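Local coordinates for pyridoxamine 5'-phosphate oxidase family protein (Corynebacterium diphtheriae NCTC 13129, PDB 3CP3) that is of unknown function but belongs to the pyridoxamine 5'-phosphate oxidase family, whose split-barrel fold commonly binds FMN, so a flavin-dependent role is possible, at residues Q55-A63 with L122-V131; P11-L21 with R132-V140. All coordinates share one frame; numbering follows the deposited sequence.

Interaction 1 (Q55-A63 with L122-V131)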
loop_
_atom_site.group_PDB
_atom_site.type_symbol
_atom_site.label_atom_id
_atom_site.label_comp_id
_atom_site.label_asym_id
_atom_site.label_seq_id
_atom_site.Cartn_x
_atom_site.Cartn_y
_atom_site.Cartn_z
ATOM N N GLN A 55 10.671 -15.957 14.730
ATOM C CA GLN A 55 10.588 -15.160 13.514
ATOM C C GLN A 55 9.996 -13.774 13.819
ATOM O O GLN A 55 9.376 -13.587 14.874
ATOM C CB GLN A 55 9.806 -15.912 12.418
ATOM C CG GLN A 55 10.504 -17.194 11.891
ATOM C CD GLN A 55 11.819 -16.917 11.154
ATOM O OE1 GLN A 55 11.905 -17.062 9.936
ATOM N NE2 GLN A 55 12.841 -16.518 11.894
ATOM N N PRO A 56 10.231 -12.782 12.919
ATOM C CA PRO A 56 9.616 -11.465 13.146
ATOM C C PRO A 56 8.089 -11.550 13.119
ATOM O O PRO A 56 7.525 -12.347 12.370
ATOM C CB PRO A 56 10.136 -10.622 11.966
ATOM C CG PRO A 56 10.498 -11.624 10.906
ATOM C CD PRO A 56 11.041 -12.798 11.686
ATOM N N ARG A 57 7.441 -10.745 13.953
ATOM C CA ARG A 57 5.986 -10.677 14.017
ATOM C C ARG A 57 5.561 -9.230 14.032
ATOM O O ARG A 57 6.194 -8.413 14.684
ATOM C CB ARG A 57 5.486 -11.369 15.307
ATOM C CG ARG A 57 5.623 -12.882 15.209
ATOM C CD ARG A 57 4.859 -13.626 16.279
ATOM N NE ARG A 57 5.269 -13.150 17.581
ATOM C CZ ARG A 57 4.930 -13.710 18.737
ATOM N NH1 ARG A 57 4.176 -14.819 18.764
ATOM N NH2 ARG A 57 5.356 -13.140 19.868
ATOM N N VAL A 58 4.470 -8.919 13.347
ATOM C CA VAL A 58 3.842 -7.587 13.431
ATOM C C VAL A 58 2.526 -7.684 14.144
ATOM O O VAL A 58 1.724 -8.584 13.826
ATOM C CB VAL A 58 3.532 -7.036 12.001
ATOM C CG1 VAL A 58 2.758 -5.698 12.037
ATOM C CG2 VAL A 58 4.821 -6.902 11.238
ATOM N N TYR A 59 2.269 -6.757 15.066
ATOM C CA TYR A 59 0.936 -6.642 15.665
ATOM C C TYR A 59 0.287 -5.340 15.275
ATOM O O TYR A 59 0.946 -4.285 15.242
ATOM C CB TYR A 59 1.036 -6.640 17.195
ATOM C CG TYR A 59 1.414 -7.972 17.753
ATOM C CD1 TYR A 59 0.435 -8.957 17.971
ATOM C CD2 TYR A 59 2.735 -8.276 18.044
ATOM C CE1 TYR A 59 0.789 -10.206 18.492
ATOM C CE2 TYR A 59 3.077 -9.531 18.600
ATOM C CZ TYR A 59 2.107 -10.485 18.783
ATOM O OH TYR A 59 2.425 -11.711 19.324
ATOM N N PHE A 60 -1.020 -5.399 15.052
ATOM C CA PHE A 60 -1.838 -4.221 14.903
ATOM C C PHE A 60 -3.215 -4.499 15.511
ATOM O O PHE A 60 -3.466 -5.600 15.985
ATOM C CB PHE A 60 -1.861 -3.780 13.403
ATOM C CG PHE A 60 -2.544 -4.752 12.474
ATOM C CD1 PHE A 60 -3.916 -4.645 12.235
ATOM C CD2 PHE A 60 -1.840 -5.761 11.861
ATOM C CE1 PHE A 60 -4.538 -5.534 11.361
ATOM C CE2 PHE A 60 -2.476 -6.696 11.036
ATOM C CZ PHE A 60 -3.815 -6.574 10.773
ATOM N N ARG A 61 -4.051 -3.470 15.619
ATOM C CA ARG A 61 -5.372 -3.607 16.163
ATOM C C ARG A 61 -6.417 -3.446 15.124
ATOM O O ARG A 61 -6.242 -2.673 14.217
ATOM C CB ARG A 61 -5.624 -2.531 17.182
ATOM C CG ARG A 61 -4.808 -2.691 18.388
ATOM C CD ARG A 61 -4.601 -1.355 19.022
ATOM N NE ARG A 61 -4.193 -1.581 20.388
ATOM C CZ ARG A 61 -3.909 -0.630 21.264
ATOM N NH1 ARG A 61 -3.537 -0.981 22.493
ATOM N NH2 ARG A 61 -3.998 0.649 20.910
ATOM N N THR A 62 -7.538 -4.138 15.315
ATOM C CA THR A 62 -8.718 -3.956 14.493
ATOM C C THR A 62 -9.924 -3.673 15.386
ATOM O O THR A 62 -10.295 -4.512 16.222
ATOM C CB THR A 62 -9.007 -5.194 13.574
ATOM O OG1 THR A 62 -8.942 -6.419 14.319
ATOM C CG2 THR A 62 -8.023 -5.269 12.507
ATOM N N ALA A 63 -10.491 -2.470 15.264
ATOM C CA ALA A 63 -11.774 -2.193 15.902
ATOM C C ALA A 63 -12.876 -2.899 15.145
ATOM O O ALA A 63 -13.678 -3.558 15.769
ATOM C CB ALA A 63 -12.066 -0.691 15.992
ATOM N N LEU A 122 -13.847 1.887 22.422
ATOM C CA LEU A 122 -13.800 0.992 21.279
ATOM C C LEU A 122 -13.198 -0.354 21.692
ATOM O O LEU A 122 -12.003 -0.421 22.016
ATOM C CB LEU A 122 -12.952 1.609 20.151
ATOM C CG LEU A 122 -13.564 2.536 19.092
ATOM C CD1 LEU A 122 -12.463 3.414 18.488
ATOM C CD2 LEU A 122 -14.300 1.739 17.996
ATOM N N LYS A 123 -14.017 -1.410 21.701
ATOM C CA LYS A 123 -13.506 -2.776 21.826
ATOM C C LYS A 123 -12.682 -3.073 20.570
ATOM O O LYS A 123 -12.937 -2.499 19.498
ATOM C CB LYS A 123 -14.642 -3.795 21.966
ATOM C CG LYS A 123 -14.240 -5.273 21.730
ATOM C CD LYS A 123 -15.382 -6.240 22.056
ATOM C CE LYS A 123 -15.139 -7.638 21.450
ATOM N NZ LYS A 123 -16.184 -8.606 21.916
ATOM N N TYR A 124 -11.700 -3.966 20.705
ATOM C CA TYR A 124 -10.784 -4.266 19.610
ATOM C C TYR A 124 -10.135 -5.635 19.778
ATOM O O TYR A 124 -10.231 -6.243 20.843
ATOM C CB TYR A 124 -9.719 -3.179 19.542
ATOM C CG TYR A 124 -8.794 -3.103 20.732
ATOM C CD1 TYR A 124 -7.607 -3.860 20.773
ATOM C CD2 TYR A 124 -9.076 -2.253 21.803
ATOM C CE1 TYR A 124 -6.745 -3.773 21.862
ATOM C CE2 TYR A 124 -8.216 -2.164 22.891
ATOM C CZ TYR A 124 -7.050 -2.922 22.893
ATOM O OH TYR A 124 -6.211 -2.840 23.957
ATOM N N ASN A 125 -9.477 -6.117 18.725
ATOM C CA ASN A 125 -8.607 -7.271 18.852
ATOM C C ASN A 125 -7.244 -6.889 18.308
ATOM O O ASN A 125 -7.160 -6.081 17.387
ATOM C CB ASN A 125 -9.109 -8.465 18.031
ATOM C CG ASN A 125 -10.327 -9.167 18.605
ATOM O OD1 ASN A 125 -11.207 -9.542 17.825
ATOM N ND2 ASN A 125 -10.365 -9.425 19.928
ATOM N N PHE A 126 -6.193 -7.533 18.791
ATOM C CA PHE A 126 -4.888 -7.493 18.127
ATOM C C PHE A 126 -4.905 -8.483 16.966
ATOM O O PHE A 126 -5.575 -9.516 17.076
ATOM C CB PHE A 126 -3.836 -7.919 19.131
ATOM C CG PHE A 126 -3.557 -6.868 20.170
ATOM C CD1 PHE A 126 -2.800 -5.749 19.850
ATOM C CD2 PHE A 126 -4.069 -6.983 21.431
ATOM C CE1 PHE A 126 -2.544 -4.773 20.851
ATOM C CE2 PHE A 126 -3.823 -6.020 22.414
ATOM C CZ PHE A 126 -3.053 -4.919 22.089
ATOM N N VAL A 127 -4.197 -8.195 15.890
ATOM C CA VAL A 127 -3.980 -9.171 14.818
ATOM C C VAL A 127 -2.469 -9.338 14.822
ATOM O O VAL A 127 -1.766 -8.343 15.032
ATOM C CB VAL A 127 -4.497 -8.607 13.475
ATOM C CG1 VAL A 127 -4.211 -9.556 12.309
ATOM C CG2 VAL A 127 -5.998 -8.320 13.594
ATOM N N ARG A 128 -1.987 -10.580 14.712
ATOM C CA ARG A 128 -0.573 -10.903 14.588
ATOM C C ARG A 128 -0.292 -11.324 13.152
ATOM O O ARG A 128 -1.017 -12.149 12.607
ATOM C CB ARG A 128 -0.212 -12.110 15.468
ATOM C CG ARG A 128 1.293 -12.446 15.506
ATOM C CD ARG A 128 1.519 -13.959 15.671
ATOM N NE ARG A 128 0.478 -14.555 16.501
ATOM C CZ ARG A 128 -0.148 -15.697 16.250
ATOM N NH1 ARG A 128 0.133 -16.442 15.170
ATOM N NH2 ARG A 128 -1.084 -16.104 17.100
ATOM N N ILE A 129 0.778 -10.781 12.571
ATOM C CA ILE A 129 1.280 -11.264 11.288
ATOM C C ILE A 129 2.534 -12.078 11.521
ATOM O O ILE A 129 3.511 -11.551 12.010
ATOM C CB ILE A 129 1.606 -10.120 10.232
ATOM C CG1 ILE A 129 0.404 -9.173 10.063
ATOM C CG2 ILE A 129 1.951 -10.810 8.866
ATOM C CD1 ILE A 129 0.668 -7.836 9.272
ATOM N N ASP A 130 2.506 -13.347 11.133
ATOM C CA ASP A 130 3.682 -14.176 11.130
ATOM C C ASP A 130 4.359 -13.963 9.781
ATOM O O ASP A 130 3.785 -14.291 8.751
ATOM C CB ASP A 130 3.287 -15.646 11.245
ATOM C CG ASP A 130 2.888 -16.036 12.658
ATOM O OD1 ASP A 130 3.358 -15.442 13.642
ATOM O OD2 ASP A 130 2.068 -16.923 12.778
ATOM N N VAL A 131 5.581 -13.438 9.811
ATOM C CA VAL A 131 6.305 -13.019 8.626
ATOM C C VAL A 131 7.061 -14.169 7.989
ATOM O O VAL A 131 7.845 -14.862 8.655
ATOM C CB VAL A 131 7.237 -11.883 9.008
ATOM C CG1 VAL A 131 8.099 -11.421 7.783
ATOM C CG2 VAL A 131 6.394 -10.721 9.513
HETATM O O HOH W 1 3.922 -16.919 16.640
#

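Interaction 2 (P11-L21 with R132-V140)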
loop_
_atom_site.group_PDB
_atom_site.type_symbol
_atom_site.label_atom_id
_atom_site.label_comp_id
_atom_site.label_asym_id
_atom_site.label_seq_id
_atom_site.Cartn_x
_atom_site.Cartn_y
_atom_site.Cartn_z
ATOM N N PRO A 11 18.709 1.534 -10.763
ATOM C CA PRO A 11 17.800 2.389 -10.002
ATOM C C PRO A 11 17.168 1.691 -8.790
ATOM O O PRO A 11 16.566 2.372 -7.955
ATOM C CB PRO A 11 16.722 2.755 -11.032
ATOM C CG PRO A 11 16.656 1.564 -11.940
ATOM C CD PRO A 11 18.089 1.064 -12.026
ATOM N N ILE A 12 17.277 0.359 -8.710
ATOM C CA ILE A 12 16.707 -0.397 -7.592
ATOM C C ILE A 12 17.801 -1.128 -6.817
ATOM O O ILE A 12 18.512 -1.992 -7.364
ATOM C CB ILE A 12 15.588 -1.393 -8.025
ATOM C CG1 ILE A 12 14.472 -0.663 -8.771
ATOM C CG2 ILE A 12 14.967 -2.122 -6.796
ATOM C CD1 ILE A 12 13.275 -1.553 -9.052
ATOM N N THR A 13 17.944 -0.752 -5.545
ATOM C CA THR A 13 18.900 -1.392 -4.657
ATOM C C THR A 13 18.061 -2.331 -3.835
ATOM O O THR A 13 17.012 -1.945 -3.306
ATOM C CB THR A 13 19.621 -0.369 -3.786
ATOM O OG1 THR A 13 20.458 0.443 -4.612
ATOM C CG2 THR A 13 20.501 -1.043 -2.740
ATOM N N ILE A 14 18.487 -3.579 -3.752
ATOM C CA ILE A 14 17.807 -4.527 -2.891
ATOM C C ILE A 14 18.447 -4.340 -1.526
ATOM O O ILE A 14 19.671 -4.417 -1.423
ATOM C CB ILE A 14 17.992 -5.983 -3.365
ATOM C CG1 ILE A 14 17.526 -6.133 -4.833
ATOM C CG2 ILE A 14 17.303 -6.969 -2.423
ATOM C CD1 ILE A 14 16.138 -5.553 -5.096
ATOM N N LEU A 15 17.627 -4.091 -0.497
ATOM C CA LEU A 15 18.152 -3.957 0.870
ATOM C C LEU A 15 18.344 -5.310 1.540
ATOM O O LEU A 15 17.646 -6.289 1.213
ATOM C CB LEU A 15 17.262 -3.042 1.735
ATOM C CG LEU A 15 16.880 -1.703 1.071
ATOM C CD1 LEU A 15 15.819 -0.881 1.879
ATOM C CD2 LEU A 15 18.130 -0.902 0.860
ATOM N N ASP A 16 19.285 -5.377 2.474
ATOM C CA ASP A 16 19.399 -6.568 3.310
ATOM C C ASP A 16 18.202 -6.647 4.299
ATOM O O ASP A 16 17.522 -5.647 4.555
ATOM C CB ASP A 16 20.809 -6.717 3.933
ATOM C CG ASP A 16 21.115 -5.669 4.967
ATOM O OD1 ASP A 16 20.393 -5.622 5.967
ATOM O OD2 ASP A 16 22.116 -4.931 4.816
ATOM N N SER A 17 17.884 -7.857 4.761
ATOM C CA SER A 17 16.776 -8.085 5.699
ATOM C C SER A 17 16.889 -7.258 6.999
ATOM O O SER A 17 15.910 -6.676 7.449
ATOM C CB SER A 17 16.720 -9.586 6.069
ATOM O OG SER A 17 15.778 -9.744 7.126
ATOM N N SER A 18 18.068 -7.196 7.601
ATOM C CA SER A 18 18.247 -6.395 8.828
ATOM C C SER A 18 17.959 -4.932 8.609
ATOM O O SER A 18 17.339 -4.295 9.442
ATOM C CB SER A 18 19.699 -6.456 9.323
ATOM O OG SER A 18 19.916 -7.640 10.045
ATOM N N ASP A 19 18.488 -4.378 7.517
ATOM C CA ASP A 19 18.228 -2.976 7.133
ATOM C C ASP A 19 16.718 -2.790 6.948
ATOM O O ASP A 19 16.091 -1.846 7.473
ATOM C CB ASP A 19 19.031 -2.688 5.844
ATOM C CG ASP A 19 19.038 -1.202 5.430
ATOM O OD1 ASP A 19 18.635 -0.290 6.219
ATOM O OD2 ASP A 19 19.372 -0.946 4.252
ATOM N N SER A 20 16.127 -3.668 6.156
ATOM C CA SER A 20 14.693 -3.639 5.898
ATOM C C SER A 20 13.846 -3.605 7.165
ATOM O O SER A 20 12.930 -2.751 7.333
ATOM C CB SER A 20 14.318 -4.877 5.059
ATOM O OG SER A 20 14.793 -4.661 3.735
ATOM N N LEU A 21 14.129 -4.523 8.047
ATOM C CA LEU A 21 13.384 -4.559 9.345
ATOM C C LEU A 21 13.656 -3.368 10.263
ATOM O O LEU A 21 12.724 -2.886 10.933
ATOM C CB LEU A 21 13.643 -5.865 10.073
ATOM C CG LEU A 21 13.069 -7.078 9.331
ATOM C CD1 LEU A 21 13.575 -8.335 10.034
ATOM C CD2 LEU A 21 11.550 -7.004 9.250
ATOM N N ARG A 132 6.767 -14.399 6.710
ATOM C CA ARG A 132 7.389 -15.467 5.900
ATOM C C ARG A 132 8.578 -14.895 5.100
ATOM O O ARG A 132 9.571 -15.602 4.868
ATOM C CB ARG A 132 6.331 -15.947 4.898
ATOM C CG ARG A 132 6.316 -17.392 4.456
ATOM C CD ARG A 132 5.227 -17.520 3.287
ATOM N NE ARG A 132 3.928 -17.084 3.796
ATOM C CZ ARG A 132 3.029 -16.380 3.119
ATOM N NH1 ARG A 132 3.241 -15.999 1.872
ATOM N NH2 ARG A 132 1.914 -16.045 3.714
ATOM N N GLU A 133 8.454 -13.639 4.661
ATOM C CA GLU A 133 9.447 -13.001 3.769
ATOM C C GLU A 133 9.535 -11.496 4.018
ATOM O O GLU A 133 8.527 -10.838 4.345
ATOM C CB GLU A 133 9.098 -13.197 2.275
ATOM C CG GLU A 133 9.217 -14.623 1.722
ATOM C CD GLU A 133 8.790 -14.742 0.248
ATOM O OE1 GLU A 133 7.876 -15.541 -0.063
ATOM O OE2 GLU A 133 9.375 -14.058 -0.617
ATOM N N VAL A 134 10.722 -10.947 3.788
ATOM C CA VAL A 134 10.971 -9.516 3.991
ATOM C C VAL A 134 11.592 -9.064 2.684
ATOM O O VAL A 134 12.561 -9.685 2.230
ATOM C CB VAL A 134 12.038 -9.334 5.077
ATOM C CG1 VAL A 134 12.343 -7.826 5.295
ATOM C CG2 VAL A 134 11.607 -10.012 6.392
ATOM N N SER A 135 11.032 -8.042 2.047
ATOM C CA SER A 135 11.703 -7.484 0.866
ATOM C C SER A 135 11.868 -5.998 0.971
ATOM O O SER A 135 10.888 -5.278 0.965
ATOM C CB SER A 135 10.937 -7.803 -0.425
ATOM O OG SER A 135 10.705 -9.199 -0.490
ATOM N N GLY A 136 13.105 -5.516 0.971
ATOM C CA GLY A 136 13.272 -4.066 1.068
ATOM C C GLY A 136 13.870 -3.584 -0.213
ATOM O O GLY A 136 14.719 -4.248 -0.783
ATOM N N ARG A 137 13.485 -2.398 -0.643
ATOM C CA ARG A 137 14.046 -1.843 -1.873
ATOM C C ARG A 137 14.279 -0.372 -1.654
ATOM O O ARG A 137 13.490 0.268 -0.969
ATOM C CB ARG A 137 13.010 -2.017 -2.998
ATOM C CG ARG A 137 12.728 -3.460 -3.321
ATOM C CD ARG A 137 11.725 -3.599 -4.450
ATOM N NE ARG A 137 10.362 -3.669 -3.953
ATOM C CZ ARG A 137 9.378 -4.319 -4.590
ATOM N NH1 ARG A 137 9.624 -4.944 -5.734
ATOM N NH2 ARG A 137 8.152 -4.349 -4.072
ATOM N N ALA A 138 15.335 0.155 -2.244
ATOM C CA ALA A 138 15.501 1.564 -2.343
ATOM C C ALA A 138 15.527 1.869 -3.838
ATOM O O ALA A 138 16.149 1.165 -4.635
ATOM C CB ALA A 138 16.831 2.024 -1.699
ATOM N N PHE A 139 14.895 2.972 -4.169
ATOM C CA PHE A 139 14.763 3.463 -5.527
ATOM C C PHE A 139 15.466 4.813 -5.664
ATOM O O PHE A 139 15.140 5.719 -4.924
ATOM C CB PHE A 139 13.261 3.669 -5.785
ATOM C CG PHE A 139 12.379 2.524 -5.331
ATOM C CD1 PHE A 139 11.905 1.578 -6.261
ATOM C CD2 PHE A 139 11.956 2.421 -3.992
ATOM C CE1 PHE A 139 11.058 0.527 -5.846
ATOM C CE2 PHE A 139 11.131 1.375 -3.558
ATOM C CZ PHE A 139 10.665 0.413 -4.512
ATOM N N VAL A 140 16.409 4.952 -6.602
ATOM C CA VAL A 140 17.057 6.231 -6.889
ATOM C C VAL A 140 16.966 6.595 -8.377
ATOM O O VAL A 140 16.291 7.558 -8.744
ATOM C CB VAL A 140 18.544 6.233 -6.460
ATOM C CG1 VAL A 140 19.285 7.464 -7.013
ATOM C CG2 VAL A 140 18.655 6.156 -4.936
HETATM O O HOH W 2 15.261 -7.332 1.213
#

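Interaction 1 (Q55-A63 with L122-V131)
F60 and V127 meet on the buried face of two antiparallel strands, 57-62 and 125-131, and form the tight part of their contact. The F60 ring lies against V127 with CB of V127 over one face, 3.7 Å from the ring centroid, a CH-pi contact. Its CG sits between backbone N and carbonyl carbon (chi1 66°), which swings the ring across to the partner strand and brings CZ within 3.4 Å of V127 CG1. I129 comes to the rim of the same ring, its CD1 3.8 Å from F60 CE2, and also lies alongside V58. Paired backbone bonds lace the strands, among them V127 N to F60 O at 2.7 Å and I129 N to V58 O, also 2.7 Å. Toward P56 the ladder slackens: V131 N reaches P56 O only weakly, at 3.4 Å. Strand 57-62 also pairs with 39-50 in the curled sheet, consistent with this family's split barrel.

On the other face Y59 and F126 are buried against A110 of helix 104-110; the arginines and D130 are partly exposed. R61 runs obliquely by Y124 and F126, NE 3.6 Å from F126 CE1, with W118 in cation-pi contact. R128 NH1 bridges to D130 OD2 at 3.1 Å, while a water accepts from R57 NH1 and donates weakly to D130 OD1. R57 is paired with D50, R128 with both D130 and E106; E106 also bonds Y59 OH. The ladder thus ties the strands, hydrocarbon packing fills the face of V58, F60, V127 and I129, and the other relies partly on acids that probably offset neighbouring arginines.

Interaction 2 (P11-L21 with R132-V140)
S20 reaches from the first turn of helix 17-25 onto strand 133-139, where V134 and G136 receive it. Its CB rests 3.6 Å from V134 CG1. With OG anti to the carbonyl carbon and beside the backbone N (chi1 -73°), the hydroxyl continues to the glycine and stands directly against its CA, with S20 OG 3.1 Å from G136 CA. The tip donates to D16 O at 3.0 Å, approaching from above the carbonyl plane. That carbonyl also accepts from S20 N, so one oxygen is gripped twice. D16, the N-cap residue, receives D19 N on its OD1 at 2.8 Å and closes the start of the helix.

L21 adds apolar contact beside S20, crossing V134 at about a right angle. Before the helix, strand 12-15 pairs antiparallel with the far part of strand 133-139. T13 and A138 form the hydrogen-bonded pair, with T13 N to A138 O at 2.8 Å and nearly straight (171°), and V140 N bonds P11 O. L15 N also reaches G136 O, from well above the carbonyl plane. Where the two strands part, a water takes over, donating to L15 O and accepting from G136 N at 2.8 Å. L15 leans over the glycine and ends with CD2 against A138 CB.

The opposite edge of strand 133-139 pairs with strand 89-100, whose V92 and L94 touch S20 and V134. On the face of I12, I14 and F139, R137 forms a salt bridge with D41 of the second subunit, whose T66 packs on P11 and I12. Strand 12-15 thus extends the sheet beside the second subunit, while helix 17-25 packs across strand 133-139.

In the fold
Interactions 1 and 2 use consecutive parts of one long strand, 125-139, broken by a classic beta bulge where R132 and E133 both face K95. Before this corner the strand pairs with 57-62; after it, with 12-15, and strand 89-100 follows it through both parts. The contact centres are about 23 Å apart, on opposite sides of the chain's centre: interaction 1 about 8 Å from it, interaction 2 about 16 Å. Along the sequence interaction 1 is nested inside the loop that interaction 2 closes, bringing the two ends of the modelled chain together. Both touch the second subunit, through L122 in interaction 1 and more extensively in interaction 2.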